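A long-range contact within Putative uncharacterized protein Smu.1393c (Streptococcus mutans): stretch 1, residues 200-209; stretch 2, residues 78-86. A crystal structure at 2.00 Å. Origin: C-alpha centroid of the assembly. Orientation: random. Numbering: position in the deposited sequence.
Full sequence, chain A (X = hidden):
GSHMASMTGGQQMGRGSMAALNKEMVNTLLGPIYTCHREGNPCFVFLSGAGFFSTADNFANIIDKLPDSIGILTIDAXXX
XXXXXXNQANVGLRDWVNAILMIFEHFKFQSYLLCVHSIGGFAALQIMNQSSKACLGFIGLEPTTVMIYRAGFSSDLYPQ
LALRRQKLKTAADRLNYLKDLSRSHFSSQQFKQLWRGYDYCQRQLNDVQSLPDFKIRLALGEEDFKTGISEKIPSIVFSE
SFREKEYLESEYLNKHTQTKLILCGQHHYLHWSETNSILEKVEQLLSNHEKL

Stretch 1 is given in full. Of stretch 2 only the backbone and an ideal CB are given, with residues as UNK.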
# COMPACT_ATOMS: atom_id res chain seq x y z
N TYR A 200 14.42 0.72 -12.49
CA TYR A 200 14.02 -0.27 -13.49
C TYR A 200 12.65 0.12 -14.02
O TYR A 200 12.42 0.18 -15.22
CB TYR A 200 13.97 -1.66 -12.87
CG TYR A 200 13.26 -2.69 -13.72
CD1 TYR A 200 11.89 -2.92 -13.58
CD2 TYR A 200 13.96 -3.46 -14.65
CE1 TYR A 200 11.24 -3.87 -14.34
CE2 TYR A 200 13.32 -4.41 -15.42
CZ TYR A 200 11.97 -4.61 -15.26
OH TYR A 200 11.34 -5.56 -16.03
N CYS A 201 11.73 0.41 -13.10
CA CYS A 201 10.39 0.85 -13.47
C CYS A 201 10.42 2.10 -14.37
O CYS A 201 9.79 2.14 -15.44
CB CYS A 201 9.57 1.15 -12.21
SG CYS A 201 7.91 1.71 -12.59
N GLN A 202 11.16 3.12 -13.96
CA GLN A 202 11.23 4.36 -14.74
C GLN A 202 11.81 4.12 -16.12
O GLN A 202 11.38 4.72 -17.11
CB GLN A 202 12.05 5.42 -14.01
CG GLN A 202 12.28 6.69 -14.87
CD GLN A 202 11.01 7.50 -15.04
OE1 GLN A 202 10.29 7.37 -16.04
NE2 GLN A 202 10.72 8.35 -14.06
N ARG A 203 12.80 3.25 -16.19
CA ARG A 203 13.38 2.88 -17.47
C ARG A 203 12.32 2.27 -18.40
O ARG A 203 12.19 2.69 -19.55
CB ARG A 203 14.55 1.91 -17.26
CG ARG A 203 15.22 1.45 -18.53
CD ARG A 203 16.55 0.75 -18.23
NE ARG A 203 16.44 -0.33 -17.25
CZ ARG A 203 16.83 -0.25 -15.98
NH1 ARG A 203 17.37 0.88 -15.52
NH2 ARG A 203 16.70 -1.29 -15.17
N GLN A 204 11.56 1.29 -17.91
CA GLN A 204 10.50 0.71 -18.72
C GLN A 204 9.44 1.77 -19.08
O GLN A 204 8.93 1.81 -20.20
CB GLN A 204 9.83 -0.48 -18.00
CG GLN A 204 10.80 -1.49 -17.39
CD GLN A 204 11.82 -2.03 -18.39
OE1 GLN A 204 11.47 -2.36 -19.53
NE2 GLN A 204 13.08 -2.12 -17.97
N LEU A 205 9.12 2.65 -18.14
CA LEU A 205 8.13 3.70 -18.39
C LEU A 205 8.56 4.68 -19.46
O LEU A 205 7.72 5.28 -20.12
CB LEU A 205 7.77 4.44 -17.10
CG LEU A 205 6.77 3.69 -16.21
CD1 LEU A 205 6.74 4.33 -14.82
CD2 LEU A 205 5.38 3.69 -16.83
N ASN A 206 9.87 4.85 -19.64
CA ASN A 206 10.36 5.74 -20.69
C ASN A 206 9.79 5.37 -22.06
O ASN A 206 9.61 6.24 -22.92
CB ASN A 206 11.90 5.73 -20.74
CG ASN A 206 12.53 6.47 -19.56
OD1 ASN A 206 11.87 7.26 -18.90
ND2 ASN A 206 13.82 6.21 -19.32
N ASP A 207 9.51 4.09 -22.26
CA ASP A 207 9.05 3.61 -23.56
C ASP A 207 7.63 4.05 -23.86
O ASP A 207 7.28 4.25 -25.02
CB ASP A 207 9.12 2.08 -23.65
CG ASP A 207 10.53 1.55 -23.65
OD1 ASP A 207 11.43 2.28 -24.11
OD2 ASP A 207 10.74 0.41 -23.20
N VAL A 208 6.79 4.19 -22.84
CA VAL A 208 5.37 4.46 -23.08
C VAL A 208 4.79 5.77 -22.53
O VAL A 208 3.78 6.26 -23.03
CB VAL A 208 4.50 3.31 -22.53
CG1 VAL A 208 4.79 2.05 -23.30
CG2 VAL A 208 4.75 3.12 -21.05
N GLN A 209 5.42 6.35 -21.50
CA GLN A 209 4.74 7.40 -20.76
C GLN A 209 4.47 8.69 -21.55
O GLN A 209 3.59 9.47 -21.20
CB GLN A 209 5.45 7.71 -19.44
CG GLN A 209 6.84 8.27 -19.60
CD GLN A 209 7.55 8.36 -18.28
OE1 GLN A 209 6.94 8.21 -17.22
NE2 GLN A 209 8.86 8.61 -18.32
N UNK A 78 0.38 -2.41 -11.85
CA UNK A 78 0.90 -2.09 -13.19
C UNK A 78 1.69 -0.79 -13.15
O UNK A 78 1.38 0.10 -12.33
CB UNK A 78 -0.24 -1.98 -14.21
N UNK A 79 2.68 -0.67 -14.01
CA UNK A 79 3.49 0.55 -14.10
C UNK A 79 4.24 0.91 -12.82
O UNK A 79 4.58 2.08 -12.58
CB UNK A 79 2.59 1.72 -14.49
N UNK A 80 4.50 -0.09 -11.99
CA UNK A 80 5.31 0.14 -10.80
C UNK A 80 6.23 -1.03 -10.52
O UNK A 80 5.91 -2.17 -10.86
CB UNK A 80 4.41 0.40 -9.59
N UNK A 81 7.35 -0.76 -9.87
CA UNK A 81 8.23 -1.83 -9.45
C UNK A 81 8.57 -2.72 -10.63
O UNK A 81 8.97 -2.24 -11.69
CB UNK A 81 7.59 -2.65 -8.33
N UNK A 82 8.40 -4.03 -10.47
CA UNK A 82 8.77 -4.94 -11.54
C UNK A 82 7.56 -5.47 -12.30
O UNK A 82 7.70 -6.35 -13.15
CB UNK A 82 9.58 -6.11 -10.97
N UNK A 83 6.36 -4.98 -11.99
CA UNK A 83 5.22 -5.34 -12.84
C UNK A 83 5.38 -4.69 -14.21
O UNK A 83 6.12 -3.71 -14.34
CB UNK A 83 3.90 -4.91 -12.20
N UNK A 84 4.71 -5.23 -15.23
CA UNK A 84 4.89 -4.67 -16.57
C UNK A 84 4.31 -3.26 -16.70
O UNK A 84 3.42 -2.85 -15.94
CB UNK A 84 4.24 -5.59 -17.61
N UNK A 85 4.84 -2.51 -17.66
CA UNK A 85 4.20 -1.25 -18.02
C UNK A 85 3.14 -1.52 -19.09
O UNK A 85 3.33 -2.35 -19.98
CB UNK A 85 5.23 -0.23 -18.51
N UNK A 86 2.01 -0.82 -18.97
CA UNK A 86 0.90 -0.94 -19.90
C UNK A 86 -0.06 0.23 -19.68
O UNK A 86 -0.12 0.80 -18.58
CB UNK A 86 0.18 -2.28 -19.73

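Stretch 1 offers a helical face made of Tyr200, Cys201, Gln204 and Leu205, with Val208 just beyond, and the irregular chain of 78-86 lies against it without one direct hydrogen bond across the contact. Backbone angles and apolar packing set most of the rules.

Position 78 has nothing of stretch 1 within 5.5 Å of its ideal CB. Phi of -50° and psi of 150° suit many residues, proline among them, and the deposited residue is Pro78.

At position 79 the backbone is left-handed (phi 61°, psi 24°), which favours glycine, asparagine or aspartate. CA-to-CB points sideways, and the ideal CB lies 4.1 Å from Leu205 CD2, so a compact side chain fits beside the leucine. The backbone O at 79 also lies 3.4 Å from Cys201 SG. The residue is Asn79. Its amide serves its own stretch, accepting from the backbone N of 86 at OD1 (2.9 Å) and donating from ND2 to the O of 86 (2.9 Å), a two-point clasp that braces the loop. OD1 still packs 3.8 Å from Leu205 CD2.

Position 80 opens a type II' turn that ends at 83, closed by the backbone N of 83 donating to the O of 80 (3.1 Å). CA-to-CB points away from the helix, so stretch 1 asks little of the side chain; small or polar residues would do. It is Ser80, whose CA lies 3.5 Å from Cys201 SG.

Position 81 has phi 53° and psi -129°, the first corner of that turn, and this points firmly to glycine. Here the backbone itself meets the helix: the CA of 81 is 5.3 Å from Cys201 CA, and the O of 81 lies 3.5 Å from Cys201 CB and 3.5 Å from Tyr200 CD1, at the edge of that ring. Gly81 it is.

At position 82 CA-to-CB points sideways, with the ideal CB 4.4 Å from Tyr200 CE1. A flat or long apolar group could reach across that ring; an aromatic, leucine or methionine would suit. The residue is Tyr82, chi1 m, whose CD1 comes 3.3 Å from Tyr200 CD1, over one face of the Tyr200 ring. The rings meet obliquely, centroids 4.9 Å apart and planes at 41°. A water adds a polar link, its O donating to Tyr82 O (2.6 Å) and hydrogen-bonded to Tyr200 OH (2.7 Å).

Positions 83 and 84 both point away, with extended backbones and no demand from stretch 1. Many residues, polar ones included, would suit 83, and phi of -68° at 84 also permits proline; they are Ser83 and Pro84. The O of Pro84 accepts from Asn79 N (3.0 Å), tightening the loop.

Position 85 points toward the helix, its ideal CB 4.2 Å from Val208 CG2 and 4.3 Å from Leu205 CD2. A medium apolar residue, valine, isoleucine or leucine, is the natural reading. Val85 fills it: CG1 lies 3.7 Å from both Leu205 CD2 and Gln204 CB, and CG2 lies 4.1 Å from Val208 CG2.

Position 86 points away again and tolerates many residues; it is Ser86, held through its backbone by Asn79.

Stretch 2 (78-86) PNSGYSPVS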
# COMPACT_ATOMS: atom_id res chain seq x y z
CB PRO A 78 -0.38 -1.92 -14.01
CG PRO A 78 -1.36 -2.83 -13.35
CD PRO A 78 -1.05 -2.73 -11.87
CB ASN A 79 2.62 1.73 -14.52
CG ASN A 79 2.03 1.55 -15.90
OD1 ASN A 79 2.69 1.07 -16.83
ND2 ASN A 79 0.77 1.95 -16.06
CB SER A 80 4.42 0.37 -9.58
OG SER A 80 3.96 -0.86 -9.08
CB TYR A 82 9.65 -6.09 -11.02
CG TYR A 82 10.97 -5.62 -10.44
CD1 TYR A 82 12.05 -5.32 -11.27
CD2 TYR A 82 11.13 -5.49 -9.07
CE1 TYR A 82 13.26 -4.90 -10.73
CE2 TYR A 82 12.34 -5.07 -8.53
CZ TYR A 82 13.40 -4.77 -9.37
OH TYR A 82 14.60 -4.34 -8.82
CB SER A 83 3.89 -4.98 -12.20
OG SER A 83 3.50 -5.98 -11.27
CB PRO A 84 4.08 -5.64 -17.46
CG PRO A 84 3.99 -6.92 -16.67
CD PRO A 84 3.86 -6.43 -15.23
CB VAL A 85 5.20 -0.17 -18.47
CG1 VAL A 85 6.21 0.13 -17.36
CG2 VAL A 85 5.91 -0.58 -19.73
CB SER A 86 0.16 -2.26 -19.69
OG SER A 86 -0.43 -2.31 -18.39
O HOH W 1 8.75 -5.98 -15.52
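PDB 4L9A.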